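Local coordinates for succinylglutamate desuccinylase (Vibrio parahaemolyticus, PDB 2BCO), which probably hydrolyses N-succinyl-L-glutamate to succinate and L-glutamate, closing the AST pathway of arginine degradation, and binds one zinc ion, at residues S4-R7 with Q8-T12; L115-E118 with K119-P123; V223-I226 with G227-A230; A230-R233 with L234-F237. All blocks are in the same frame, centred on the assembly; numbering follows the deposited sequence.

Interaction 1 (S4-R7 with Q8-T12); sequences SLFR and QSFLT
Phe6 and Phe10 form a local aromatic contact at the N-terminal entry of helix 10-15, where an irregular lead-in segment folds against the first turn it precedes. The two rings meet obliquely, their planes 57° apart. The CB of Phe10 sits over a face of the Phe6 ring, 4.2 Å from its centroid, in a CH-pi contact, and Phe6 CE2 comes to 3.5 Å from Phe10 CD1. Leu5 CB lies toward the rim of the other face of Phe6. A chi1 of -53° puts Phe6 CG beside its own backbone N, and the ring then lies with a face against Phe10 CA.

Ser9 occupies the N-cap position. Its OG shares a hydrogen bond with Thr12 OG1 at 3.0 Å and is also hydrogen-bonded to Asp74 of helix 68-81, so the cap is tied to the neighbouring helix as well as to its own first turn. Asp13 accepts hydrogen bonds from the backbone N atoms of Arg7 and Gln8, holding the lead-in to the helix. The poorly ordered Arg7 passes the methyl of Thr12 with an edge of its guanidinium, NH2 3.4 Å from CG2, while NH1 forms a salt bridge to Asp16.

Phe6 and Phe10 both pack on Ile77 of helix 68-81 and Leu42 of strand 41-45, and Phe10 goes further, to Phe93 and Ile95 of strand 90-95.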
ATOM      1  N   SER A   4       3.068  14.782 -23.292  1.00 67.05           N
ATOM      2  CA  SER A   4       2.298  14.949 -24.557  1.00 66.49           C
ATOM      3  C   SER A   4       0.820  14.715 -24.278  1.00 66.19           C
ATOM      4  O   SER A   4      -0.046  15.316 -24.910  1.00 67.27           O
ATOM      5  CB  SER A   4       2.793  13.952 -25.610  1.00 73.19           C
ATOM      6  OG  SER A   4       2.121  14.129 -26.845  1.00 74.08           O
ATOM      7  N   LEU A   5       0.543  13.837 -23.323  1.00 40.39           N
ATOM      8  CA  LEU A   5      -0.825  13.518 -22.946  1.00 37.57           C
ATOM      9  C   LEU A   5      -1.234  14.432 -21.795  1.00 36.96           C
ATOM     10  O   LEU A   5      -2.419  14.686 -21.574  1.00 36.38           O
ATOM     11  CB  LEU A   5      -0.910  12.054 -22.503  1.00 39.58           C
ATOM     12  CG  LEU A   5      -2.270  11.351 -22.555  1.00 38.28           C
ATOM     13  CD1 LEU A   5      -2.674  11.145 -24.003  1.00 36.28           C
ATOM     14  CD2 LEU A   5      -2.183  10.009 -21.845  1.00 36.23           C
ATOM     15  N   PHE A   6      -0.237  14.932 -21.068  1.00 36.47           N
ATOM     16  CA  PHE A   6      -0.474  15.807 -19.926  1.00 35.42           C
ATOM     17  C   PHE A   6      -0.113  17.261 -20.192  1.00 37.46           C
ATOM     18  O   PHE A   6       0.772  17.566 -20.990  1.00 35.19           O
ATOM     19  CB  PHE A   6       0.327  15.323 -18.719  1.00 35.75           C
ATOM     20  CG  PHE A   6       0.102  13.879 -18.388  1.00 31.59           C
ATOM     21  CD1 PHE A   6       1.013  12.909 -18.794  1.00 29.97           C
ATOM     22  CD2 PHE A   6      -1.035  13.481 -17.693  1.00 29.08           C
ATOM     23  CE1 PHE A   6       0.793  11.561 -18.512  1.00 30.46           C
ATOM     24  CE2 PHE A   6      -1.266  12.144 -17.409  1.00 29.21           C
ATOM     25  CZ  PHE A   6      -0.348  11.176 -17.819  1.00 30.14           C
ATOM     26  N   ARG A   7      -0.807  18.156 -19.501  1.00 39.35           N
ATOM     27  CA  ARG A   7      -0.564  19.584 -19.627  1.00 42.60           C
ATOM     28  C   ARG A   7       0.828  19.858 -19.067  1.00 42.19           C
ATOM     29  O   ARG A   7       1.632  20.558 -19.682  1.00 39.31           O
ATOM     30  CB  ARG A   7      -1.609  20.360 -18.827  1.00 86.67           C
ATOM     31  CG  ARG A   7      -1.440  21.866 -18.865  1.00 97.85           C
ATOM     32  CD  ARG A   7      -2.206  22.529 -17.728  1.00107.18           C
ATOM     33  NE  ARG A   7      -1.765  22.034 -16.425  1.00117.48           N
ATOM     34  CZ  ARG A   7      -2.143  22.549 -15.259  1.00123.24           C
ATOM     35  NH1 ARG A   7      -2.972  23.582 -15.222  1.00127.66           N
ATOM     36  NH2 ARG A   7      -1.691  22.028 -14.126  1.00127.35           N
ATOM     37  N   GLN A   8       1.103  19.285 -17.899  1.00 39.32           N
ATOM     38  CA  GLN A   8       2.394  19.449 -17.243  1.00 36.04           C
ATOM     39  C   GLN A   8       2.945  18.097 -16.780  1.00 30.54           C
ATOM     40  O   GLN A   8       4.083  17.753 -17.091  1.00 28.29           O
ATOM     41  CB  GLN A   8       2.256  20.418 -16.066  1.00 80.46           C
ATOM     42  CG  GLN A   8       3.572  20.787 -15.397  1.00 89.98           C
ATOM     43  CD  GLN A   8       3.533  22.167 -14.759  1.00 93.72           C
ATOM     44  OE1 GLN A   8       2.591  22.507 -14.039  1.00 95.30           O
ATOM     45  NE2 GLN A   8       4.564  22.963 -15.011  1.00 95.25           N
ATOM     46  N   SER A   9       2.134  17.340 -16.041  1.00 30.17           N
ATOM     47  CA  SER A   9       2.518  16.012 -15.556  1.00 23.97           C
ATOM     48  C   SER A   9       1.300  15.280 -15.000  1.00 21.52           C
ATOM     49  O   SER A   9       0.242  15.877 -14.778  1.00 19.91           O
ATOM     50  CB  SER A   9       3.591  16.113 -14.468  1.00 23.90           C
ATOM     51  OG  SER A   9       3.042  16.581 -13.250  1.00 25.05           O
ATOM     52  N   PHE A  10       1.448  13.979 -14.769  1.00 27.21           N
ATOM     53  CA  PHE A  10       0.348  13.183 -14.244  1.00 23.76           C
ATOM     54  C   PHE A  10      -0.159  13.715 -12.896  1.00 23.47           C
ATOM     55  O   PHE A  10      -1.360  13.899 -12.702  1.00 25.21           O
ATOM     56  CB  PHE A  10       0.798  11.728 -14.111  1.00 19.21           C
ATOM     57  CG  PHE A  10      -0.281  10.785 -13.641  1.00 19.52           C
ATOM     58  CD1 PHE A  10      -1.555  10.828 -14.193  1.00 18.01           C
ATOM     59  CD2 PHE A  10      -0.008   9.826 -12.668  1.00 17.98           C
ATOM     60  CE1 PHE A  10      -2.542   9.924 -13.792  1.00 19.19           C
ATOM     61  CE2 PHE A  10      -0.983   8.917 -12.260  1.00 15.19           C
ATOM     62  CZ  PHE A  10      -2.253   8.972 -12.824  1.00 15.90           C
ATOM     63  N   LEU A  11       0.760  13.973 -11.975  1.00 17.56           N
ATOM     64  CA  LEU A  11       0.397  14.463 -10.655  1.00 18.20           C
ATOM     65  C   LEU A  11      -0.076  15.922 -10.648  1.00 19.37           C
ATOM     66  O   LEU A  11      -0.987  16.274  -9.899  1.00 18.30           O
ATOM     67  CB  LEU A  11       1.576  14.295  -9.692  1.00 13.35           C
ATOM     68  CG  LEU A  11       1.430  14.892  -8.286  1.00 10.65           C
ATOM     69  CD1 LEU A  11       0.224  14.298  -7.595  1.00  8.55           C
ATOM     70  CD2 LEU A  11       2.695  14.622  -7.493  1.00  9.12           C
ATOM     71  N   THR A  12       0.539  16.774 -11.463  1.00 23.06           N
ATOM     72  CA  THR A  12       0.132  18.175 -11.502  1.00 23.93           C
ATOM     73  C   THR A  12      -1.238  18.325 -12.158  1.00 25.05           C
ATOM     74  O   THR A  12      -2.097  19.036 -11.641  1.00 26.06           O
ATOM     75  CB  THR A  12       1.162  19.044 -12.250  1.00 33.66           C
ATOM     76  OG1 THR A  12       2.410  19.013 -11.541  1.00 37.51           O
ATOM     77  CG2 THR A  12       0.681  20.489 -12.325  1.00 32.82           C
TER

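Interaction 2 (L115-E118 with K119-P123); sequences LFDE and KEHEP
His121 turns its ring back to Asp117, and a His-carboxylate hydrogen bond joins these residues, four apart, within the irregular loop of the catalytic domain between helix 98-102 and helix 125-141. His121 NE2 donates to Asp117 OD2 over 2.8 Å. The oxygen lies almost exactly in the imidazole plane and is approached nearly head-on along its C-O bond. Ring and carboxylate are only 29° from coplanar, although the N-H...O angle of 145° shows some bending. Asp117 makes this possible with its CG placed between the backbone N and the carbonyl carbon (chi1 64°), which swings the carboxylate toward the returning chain.

The remaining partners come from other directions. Leu115 covers one face of the imidazole, its CD2 3.9 Å from the ring centroid in a CH-pi contact; the same leucine rests on Glu126 and Ala130 of helix 125-141, so the surface loop is seated on that helix. Here the side chain of Leu115 is about 9 Å from that of zinc ligand His63.

Lys119, poorly ordered, draws its extended chain past the other carboxylate oxygen. Its ammonium makes just a long salt bridge, NZ to Asp117 OD1 at 3.9 Å, whereas a methylene is nearer: Lys119 CD lies 3.2 Å from that same OD1.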
ATOM      1  N   LEU A 115     -13.115   1.456   3.655  1.00 15.60           N
ATOM      2  CA  LEU A 115     -14.364   1.324   2.914  1.00 12.10           C
ATOM      3  C   LEU A 115     -14.458   0.268   1.829  1.00 12.48           C
ATOM      4  O   LEU A 115     -15.373   0.319   1.014  1.00 14.60           O
ATOM      5  CB  LEU A 115     -14.709   2.681   2.303  1.00  8.25           C
ATOM      6  CG  LEU A 115     -14.683   3.844   3.299  1.00  8.05           C
ATOM      7  CD1 LEU A 115     -14.986   5.149   2.588  1.00  5.08           C
ATOM      8  CD2 LEU A 115     -15.709   3.578   4.395  1.00  8.76           C
ATOM      9  N   PHE A 116     -13.540  -0.691   1.807  1.00 10.03           N
ATOM     10  CA  PHE A 116     -13.582  -1.726   0.783  1.00 13.39           C
ATOM     11  C   PHE A 116     -14.198  -3.051   1.226  1.00 15.99           C
ATOM     12  O   PHE A 116     -14.358  -3.944   0.401  1.00 16.84           O
ATOM     13  CB  PHE A 116     -12.183  -1.971   0.219  1.00 10.55           C
ATOM     14  CG  PHE A 116     -11.656  -0.825  -0.590  1.00  9.23           C
ATOM     15  CD1 PHE A 116     -12.072  -0.634  -1.905  1.00  7.56           C
ATOM     16  CD2 PHE A 116     -10.788   0.108  -0.016  1.00  6.77           C
ATOM     17  CE1 PHE A 116     -11.630   0.464  -2.643  1.00  8.03           C
ATOM     18  CE2 PHE A 116     -10.342   1.207  -0.742  1.00  9.67           C
ATOM     19  CZ  PHE A 116     -10.765   1.392  -2.060  1.00 10.46           C
ATOM     20  N   ASP A 117     -14.536  -3.191   2.507  1.00 14.76           N
ATOM     21  CA  ASP A 117     -15.143  -4.439   2.976  1.00 22.35           C
ATOM     22  C   ASP A 117     -16.661  -4.468   2.778  1.00 26.78           C
ATOM     23  O   ASP A 117     -17.272  -3.464   2.414  1.00 24.65           O
ATOM     24  CB  ASP A 117     -14.796  -4.717   4.449  1.00 31.43           C
ATOM     25  CG  ASP A 117     -15.347  -3.670   5.404  1.00 33.80           C
ATOM     26  OD1 ASP A 117     -15.185  -3.859   6.628  1.00 33.86           O
ATOM     27  OD2 ASP A 117     -15.927  -2.659   4.950  1.00 33.87           O
ATOM     28  N   GLU A 118     -17.259  -5.630   3.022  1.00 39.02           N
ATOM     29  CA  GLU A 118     -18.696  -5.816   2.841  1.00 45.29           C
ATOM     30  C   GLU A 118     -19.624  -5.271   3.931  1.00 46.62           C
ATOM     31  O   GLU A 118     -20.833  -5.470   3.855  1.00 46.68           O
ATOM     32  CB  GLU A 118     -19.001  -7.304   2.614  1.00 72.35           C
ATOM     33  CG  GLU A 118     -18.627  -7.820   1.230  1.00 79.92           C
ATOM     34  CD  GLU A 118     -18.905  -9.309   1.053  1.00 84.16           C
ATOM     35  OE1 GLU A 118     -18.268 -10.127   1.753  1.00 86.63           O
ATOM     36  OE2 GLU A 118     -19.763  -9.661   0.213  1.00 86.24           O
ATOM     37  N   LYS A 119     -19.080  -4.592   4.938  1.00 46.89           N
ATOM     38  CA  LYS A 119     -19.919  -4.037   6.003  1.00 48.32           C
ATOM     39  C   LYS A 119     -20.749  -2.872   5.471  1.00 48.62           C
ATOM     40  O   LYS A 119     -20.539  -2.416   4.349  1.00 48.64           O
ATOM     41  CB  LYS A 119     -19.059  -3.544   7.169  1.00 70.54           C
ATOM     42  CG  LYS A 119     -18.249  -4.629   7.859  1.00 74.88           C
ATOM     43  CD  LYS A 119     -17.357  -4.029   8.938  1.00 77.67           C
ATOM     44  CE  LYS A 119     -16.398  -5.064   9.506  1.00 79.10           C
ATOM     45  NZ  LYS A 119     -15.462  -4.465  10.496  1.00 81.03           N
ATOM     46  N   GLU A 120     -21.695  -2.393   6.272  1.00 43.62           N
ATOM     47  CA  GLU A 120     -22.525  -1.268   5.854  1.00 41.43           C
ATOM     48  C   GLU A 120     -21.778   0.034   6.122  1.00 37.12           C
ATOM     49  O   GLU A 120     -21.151   0.193   7.168  1.00 35.29           O
ATOM     50  CB  GLU A 120     -23.855  -1.256   6.616  1.00 78.39           C
ATOM     51  CG  GLU A 120     -24.825  -0.178   6.136  1.00 86.99           C
ATOM     52  CD  GLU A 120     -26.089  -0.082   6.979  1.00 90.84           C
ATOM     53  OE1 GLU A 120     -26.824  -1.089   7.084  1.00 91.88           O
ATOM     54  OE2 GLU A 120     -26.349   1.006   7.536  1.00 93.05           O
ATOM     55  N   HIS A 121     -21.838   0.961   5.174  1.00 30.30           N
ATOM     56  CA  HIS A 121     -21.165   2.242   5.327  1.00 26.36           C
ATOM     57  C   HIS A 121     -22.121   3.399   5.045  1.00 25.12           C
ATOM     58  O   HIS A 121     -23.032   3.279   4.228  1.00 23.61           O
ATOM     59  CB  HIS A 121     -19.969   2.326   4.372  1.00 34.24           C
ATOM     60  CG  HIS A 121     -18.919   1.292   4.630  1.00 33.47           C
ATOM     61  ND1 HIS A 121     -18.120   1.307   5.757  1.00 33.29           N
ATOM     62  CD2 HIS A 121     -18.568   0.188   3.934  1.00 32.13           C
ATOM     63  CE1 HIS A 121     -17.327   0.254   5.742  1.00 31.27           C
ATOM     64  NE2 HIS A 121     -17.576  -0.444   4.649  1.00 32.07           N
ATOM     65  N   GLU A 122     -21.916   4.517   5.726  1.00 28.16           N
ATOM     66  CA  GLU A 122     -22.754   5.685   5.504  1.00 28.48           C
ATOM     67  C   GLU A 122     -22.260   6.348   4.222  1.00 25.75           C
ATOM     68  O   GLU A 122     -21.103   6.194   3.846  1.00 26.74           O
ATOM     69  CB  GLU A 122     -22.631   6.660   6.682  1.00 53.04           C
ATOM     70  CG  GLU A 122     -23.152   6.108   8.007  1.00 59.58           C
ATOM     71  CD  GLU A 122     -24.643   5.799   7.968  1.00 61.62           C
ATOM     72  OE1 GLU A 122     -25.440   6.735   7.738  1.00 64.21           O
ATOM     73  OE2 GLU A 122     -25.017   4.624   8.165  1.00 62.16           O
ATOM     74  N   PRO A 123     -23.134   7.088   3.526  1.00 28.20           N
ATOM     75  CA  PRO A 123     -22.692   7.741   2.289  1.00 25.16           C
ATOM     76  C   PRO A 123     -21.658   8.833   2.585  1.00 21.93           C
ATOM     77  O   PRO A 123     -21.918   9.715   3.402  1.00 22.57           O
ATOM     78  CB  PRO A 123     -23.985   8.334   1.723  1.00 33.93           C
ATOM     79  CG  PRO A 123     -25.075   7.508   2.363  1.00 36.27           C
ATOM     80  CD  PRO A 123     -24.569   7.318   3.760  1.00 34.79           C
TER

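Interaction 3 (V223-I226 with G227-A230); sequences VARI and GENA
Arg225 and Glu228 are the two ends of a type II beta turn, with Ile226 and Gly227 at its corners, in the loop joining strand 214-220 to helix 235-245. The backbone and Asn229 make its close side. At the neck Glu228 N donates to Arg225 O over 3.0 Å. Gly227 takes the third turn position with a positive phi of 82°, as is usual in this turn type. Just beyond, the end of the Asn229 side chain comes back beside Ala224, OD1 3.1 Å from CB. The amide nitrogen ND2 is held by Thr67 and Glu71, and Glu71 also accepts from Gly227 N; these bonds fix which way the amide is turned. A water also reaches Asn229 OD1 and, weakly, Ala224 N.

The side of exposed Arg225 and Glu228 is looser. Their side chains run alongside each other, pointing the same way, and close with a salt bridge. Arg225 NH1 gives a fairly straight hydrogen bond (158°) to Glu228 OE1 at 3.1 Å, with the oxygen in the guanidinium plane and its syn lone pair in use. The two flat groups are nevertheless twisted 61° apart. A second water accepts from Arg225 N at 2.8 Å and donates to Glu228 OE1 at 2.9 Å, so this carboxylate oxygen has two donors.

Ile226 packs between helices: it meets Met70 and Glu71 of helix 68-81 and Leu11 and Leu15 of helix 10-15.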
ATOM      1  N   VAL A 223       4.708  11.264   6.186  1.00  7.71           N
ATOM      2  CA  VAL A 223       3.971  12.252   5.412  1.00 11.14           C
ATOM      3  C   VAL A 223       4.693  13.604   5.395  1.00 10.30           C
ATOM      4  O   VAL A 223       5.287  14.022   6.387  1.00 10.70           O
ATOM      5  CB  VAL A 223       2.529  12.467   5.971  1.00 21.52           C
ATOM      6  CG1 VAL A 223       1.885  11.127   6.277  1.00 23.38           C
ATOM      7  CG2 VAL A 223       2.555  13.330   7.204  1.00 20.98           C
ATOM      8  N   ALA A 224       4.639  14.273   4.249  1.00 13.65           N
ATOM      9  CA  ALA A 224       5.247  15.588   4.083  1.00 12.28           C
ATOM     10  C   ALA A 224       4.660  16.163   2.814  1.00 12.52           C
ATOM     11  O   ALA A 224       4.114  15.425   1.994  1.00 14.72           O
ATOM     12  CB  ALA A 224       6.776  15.474   3.970  1.00  7.06           C
ATOM     13  N   ARG A 225       4.765  17.475   2.644  1.00 14.46           N
ATOM     14  CA  ARG A 225       4.216  18.108   1.455  1.00 12.20           C
ATOM     15  C   ARG A 225       4.998  17.698   0.216  1.00 14.06           C
ATOM     16  O   ARG A 225       6.119  17.195   0.305  1.00 15.76           O
ATOM     17  CB  ARG A 225       4.251  19.634   1.589  1.00 14.50           C
ATOM     18  CG  ARG A 225       3.714  20.164   2.914  1.00 17.45           C
ATOM     19  CD  ARG A 225       3.721  21.692   2.973  1.00 15.77           C
ATOM     20  NE  ARG A 225       3.207  22.171   4.248  1.00 14.10           N
ATOM     21  CZ  ARG A 225       3.934  22.302   5.353  1.00 15.55           C
ATOM     22  NH1 ARG A 225       5.232  22.010   5.355  1.00 18.82           N
ATOM     23  NH2 ARG A 225       3.351  22.684   6.475  1.00 12.87           N
ATOM     24  N   ILE A 226       4.383  17.900  -0.940  1.00 14.26           N
ATOM     25  CA  ILE A 226       5.012  17.607  -2.209  1.00 17.03           C
ATOM     26  C   ILE A 226       6.226  18.546  -2.370  1.00 17.32           C
ATOM     27  O   ILE A 226       6.136  19.747  -2.085  1.00 16.91           O
ATOM     28  CB  ILE A 226       4.004  17.840  -3.359  1.00 16.29           C
ATOM     29  CG1 ILE A 226       2.879  16.803  -3.268  1.00 19.91           C
ATOM     30  CG2 ILE A 226       4.714  17.801  -4.695  1.00 16.42           C
ATOM     31  CD1 ILE A 226       1.800  16.914  -4.358  1.00 19.02           C
ATOM     32  N   GLY A 227       7.348  17.984  -2.820  1.00 14.65           N
ATOM     33  CA  GLY A 227       8.560  18.757  -3.006  1.00 11.52           C
ATOM     34  C   GLY A 227       9.310  18.931  -1.698  1.00 14.90           C
ATOM     35  O   GLY A 227      10.355  19.585  -1.646  1.00 16.01           O
ATOM     36  N   GLU A 228       8.773  18.343  -0.633  1.00 10.79           N
ATOM     37  CA  GLU A 228       9.390  18.453   0.679  1.00  8.56           C
ATOM     38  C   GLU A 228       9.590  17.082   1.333  1.00  9.20           C
ATOM     39  O   GLU A 228       9.711  16.982   2.554  1.00  8.68           O
ATOM     40  CB  GLU A 228       8.533  19.367   1.581  1.00 10.49           C
ATOM     41  CG  GLU A 228       8.432  20.814   1.075  1.00  7.90           C
ATOM     42  CD  GLU A 228       7.566  21.723   1.952  1.00 10.72           C
ATOM     43  OE1 GLU A 228       7.249  21.362   3.109  1.00  9.69           O
ATOM     44  OE2 GLU A 228       7.213  22.823   1.478  1.00 13.56           O
ATOM     45  N   ASN A 229       9.636  16.032   0.517  1.00 10.40           N
ATOM     46  CA  ASN A 229       9.832  14.675   1.030  1.00 12.34           C
ATOM     47  C   ASN A 229      11.300  14.254   1.063  1.00 11.93           C
ATOM     48  O   ASN A 229      12.144  14.816   0.363  1.00 12.09           O
ATOM     49  CB  ASN A 229       9.048  13.659   0.182  1.00 13.61           C
ATOM     50  CG  ASN A 229       7.558  13.673   0.481  1.00 10.67           C
ATOM     51  OD1 ASN A 229       7.139  13.424   1.611  1.00 10.21           O
ATOM     52  ND2 ASN A 229       6.756  13.963  -0.530  1.00 10.97           N
ATOM     53  N   ALA A 230      11.595  13.254   1.885  1.00 13.94           N
ATOM     54  CA  ALA A 230      12.953  12.718   2.006  1.00 14.65           C
ATOM     55  C   ALA A 230      13.107  11.639   0.930  1.00 12.18           C
ATOM     56  O   ALA A 230      13.386  10.482   1.229  1.00 14.55           O
ATOM     57  CB  ALA A 230      13.149  12.117   3.407  1.00 20.49           C
TER
HETATM   58  O   HOH W   1       4.891  12.168   2.071  1.00 15.90           O
HETATM   59  O   HOH W   2       6.360  18.998   4.437  1.00 17.70           O

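Interaction 4 (A230-R233 with L234-F237); sequences ALDR and LTAF
The flat peptide group carrying Asp232 O is met on one face by Thr235, which uses two donors at once. Thr235 N sits well above the carbonyl plane, 3.1 Å from Asp232 O, whereas the hydroxyl OG1 comes in at a lower tilt of 27°, 2.8 Å from the same oxygen. Both approach from the same side, and together they hold the threonine onto the carbonyl three residues earlier. Its chi1 of -60° places OG1 beside the backbone N, which explains the shared target.

One residue back, Leu234 N donates to Leu231 O at 2.9 Å, and Leu234 CB rests 3.5 Å from that oxygen. The Arg233 guanidinium makes a cation-pi contact with Tyr164. A water donates to Arg233 O and accepts from Phe237 N at 2.8 Å, bridging backbone groups four residues apart.

Leu234 is buried against Ala68 and Leu72 of helix 68-81 and Leu220 of strand 214-220, its side chain about 9 Å from that of the predicted active-site Glu219. Successive bonds between residues three apart, with Leu234 at the N-cap position, mark a 3-10 turn leading into an alpha helix, here helix 235-245 of the catalytic domain.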
ATOM      1  N   ALA A 230      11.595  13.254   1.885  1.00 13.94           N
ATOM      2  CA  ALA A 230      12.953  12.718   2.006  1.00 14.65           C
ATOM      3  C   ALA A 230      13.107  11.639   0.930  1.00 12.18           C
ATOM      4  O   ALA A 230      13.386  10.482   1.229  1.00 14.55           O
ATOM      5  CB  ALA A 230      13.149  12.117   3.407  1.00 20.49           C
ATOM      6  N   LEU A 231      12.932  12.048  -0.324  1.00 14.62           N
ATOM      7  CA  LEU A 231      12.979  11.157  -1.485  1.00 16.03           C
ATOM      8  C   LEU A 231      14.156  10.198  -1.647  1.00 16.99           C
ATOM      9  O   LEU A 231      13.980   9.082  -2.143  1.00 19.09           O
ATOM     10  CB  LEU A 231      12.827  11.988  -2.766  1.00 12.42           C
ATOM     11  CG  LEU A 231      11.436  12.073  -3.414  1.00 16.76           C
ATOM     12  CD1 LEU A 231      10.341  12.030  -2.368  1.00 12.68           C
ATOM     13  CD2 LEU A 231      11.338  13.347  -4.238  1.00 12.27           C
ATOM     14  N   ASP A 232      15.346  10.626  -1.246  1.00 16.37           N
ATOM     15  CA  ASP A 232      16.537   9.792  -1.371  1.00 16.47           C
ATOM     16  C   ASP A 232      16.410   8.517  -0.553  1.00 14.80           C
ATOM     17  O   ASP A 232      16.943   7.480  -0.934  1.00 15.28           O
ATOM     18  CB  ASP A 232      17.781  10.588  -0.956  1.00 24.28           C
ATOM     19  CG  ASP A 232      18.078  11.715  -1.919  1.00 31.29           C
ATOM     20  OD1 ASP A 232      18.388  11.405  -3.093  1.00 34.53           O
ATOM     21  OD2 ASP A 232      17.982  12.906  -1.523  1.00 34.73           O
ATOM     22  N   ARG A 233      15.691   8.593   0.559  1.00 13.52           N
ATOM     23  CA  ARG A 233      15.496   7.426   1.406  1.00 13.92           C
ATOM     24  C   ARG A 233      14.580   6.406   0.727  1.00 11.23           C
ATOM     25  O   ARG A 233      14.387   5.314   1.236  1.00 12.65           O
ATOM     26  CB  ARG A 233      14.895   7.839   2.756  1.00 19.56           C
ATOM     27  CG  ARG A 233      15.679   8.931   3.477  1.00 18.91           C
ATOM     28  CD  ARG A 233      15.210   9.106   4.920  1.00 20.24           C
ATOM     29  NE  ARG A 233      15.550   7.947   5.744  1.00 19.91           N
ATOM     30  CZ  ARG A 233      15.361   7.875   7.057  1.00 17.21           C
ATOM     31  NH1 ARG A 233      14.835   8.903   7.718  1.00 18.43           N
ATOM     32  NH2 ARG A 233      15.690   6.770   7.708  1.00 14.81           N
ATOM     33  N   LEU A 234      14.022   6.760  -0.426  1.00 12.85           N
ATOM     34  CA  LEU A 234      13.139   5.839  -1.140  1.00 15.20           C
ATOM     35  C   LEU A 234      13.765   5.373  -2.447  1.00 14.87           C
ATOM     36  O   LEU A 234      13.111   4.720  -3.259  1.00 15.70           O
ATOM     37  CB  LEU A 234      11.792   6.506  -1.441  1.00 13.00           C
ATOM     38  CG  LEU A 234      10.935   6.866  -0.233  1.00 12.37           C
ATOM     39  CD1 LEU A 234       9.684   7.593  -0.700  1.00 11.37           C
ATOM     40  CD2 LEU A 234      10.567   5.591   0.535  1.00 12.14           C
ATOM     41  N   THR A 235      15.035   5.709  -2.646  1.00 10.77           N
ATOM     42  CA  THR A 235      15.741   5.331  -3.860  1.00 11.86           C
ATOM     43  C   THR A 235      15.743   3.819  -4.134  1.00 10.97           C
ATOM     44  O   THR A 235      15.482   3.389  -5.256  1.00 12.70           O
ATOM     45  CB  THR A 235      17.198   5.844  -3.814  1.00 23.21           C
ATOM     46  OG1 THR A 235      17.183   7.273  -3.696  1.00 28.08           O
ATOM     47  CG2 THR A 235      17.966   5.439  -5.072  1.00 20.12           C
ATOM     48  N   ALA A 236      16.038   3.014  -3.121  1.00 12.51           N
ATOM     49  CA  ALA A 236      16.073   1.565  -3.302  1.00 11.92           C
ATOM     50  C   ALA A 236      14.700   1.038  -3.725  1.00 11.14           C
ATOM     51  O   ALA A 236      14.586   0.204  -4.619  1.00 11.31           O
ATOM     52  CB  ALA A 236      16.532   0.887  -2.010  1.00  8.11           C
ATOM     53  N   PHE A 237      13.653   1.524  -3.077  1.00  8.26           N
ATOM     54  CA  PHE A 237      12.324   1.087  -3.445  1.00  9.50           C
ATOM     55  C   PHE A 237      11.986   1.472  -4.887  1.00  9.24           C
ATOM     56  O   PHE A 237      11.484   0.653  -5.660  1.00 12.75           O
ATOM     57  CB  PHE A 237      11.269   1.704  -2.519  1.00  5.57           C
ATOM     58  CG  PHE A 237       9.881   1.628  -3.074  1.00  6.88           C
ATOM     59  CD1 PHE A 237       9.135   0.467  -2.958  1.00  5.31           C
ATOM     60  CD2 PHE A 237       9.336   2.709  -3.769  1.00  8.49           C
ATOM     61  CE1 PHE A 237       7.867   0.377  -3.524  1.00  5.88           C
ATOM     62  CE2 PHE A 237       8.070   2.628  -4.339  1.00  5.45           C
ATOM     63  CZ  PHE A 237       7.337   1.458  -4.214  1.00  5.79           C
TER
HETATM   64  O   HOH W   3      14.153   2.678  -0.603  1.00 11.90           O

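Overall arrangement
From the N terminus, interaction 1 lies at the start of helix 10-15, its side chains packing on helix 68-81 and strands 41-45 and 90-95. Interaction 2 follows about 33 Å away between centres and closes a surface loop before helix 125-141. Interactions 3 and 4 come in succession after strand 214-220: the turn of 223-230 passes directly into the start of helix 235-245. All four are local, none encloses another, and only 3 and 4 overlap, at Ala230. Space still joins what sequence separates, since Leu11 CD2 of interaction 1 touches Ile226 CD1 of interaction 3 at 4.0 Å. Helix 68-81 also packs against side chains of interactions 1, 3 and 4, whereas interaction 2 stands apart, across the chain's centre from interaction 4.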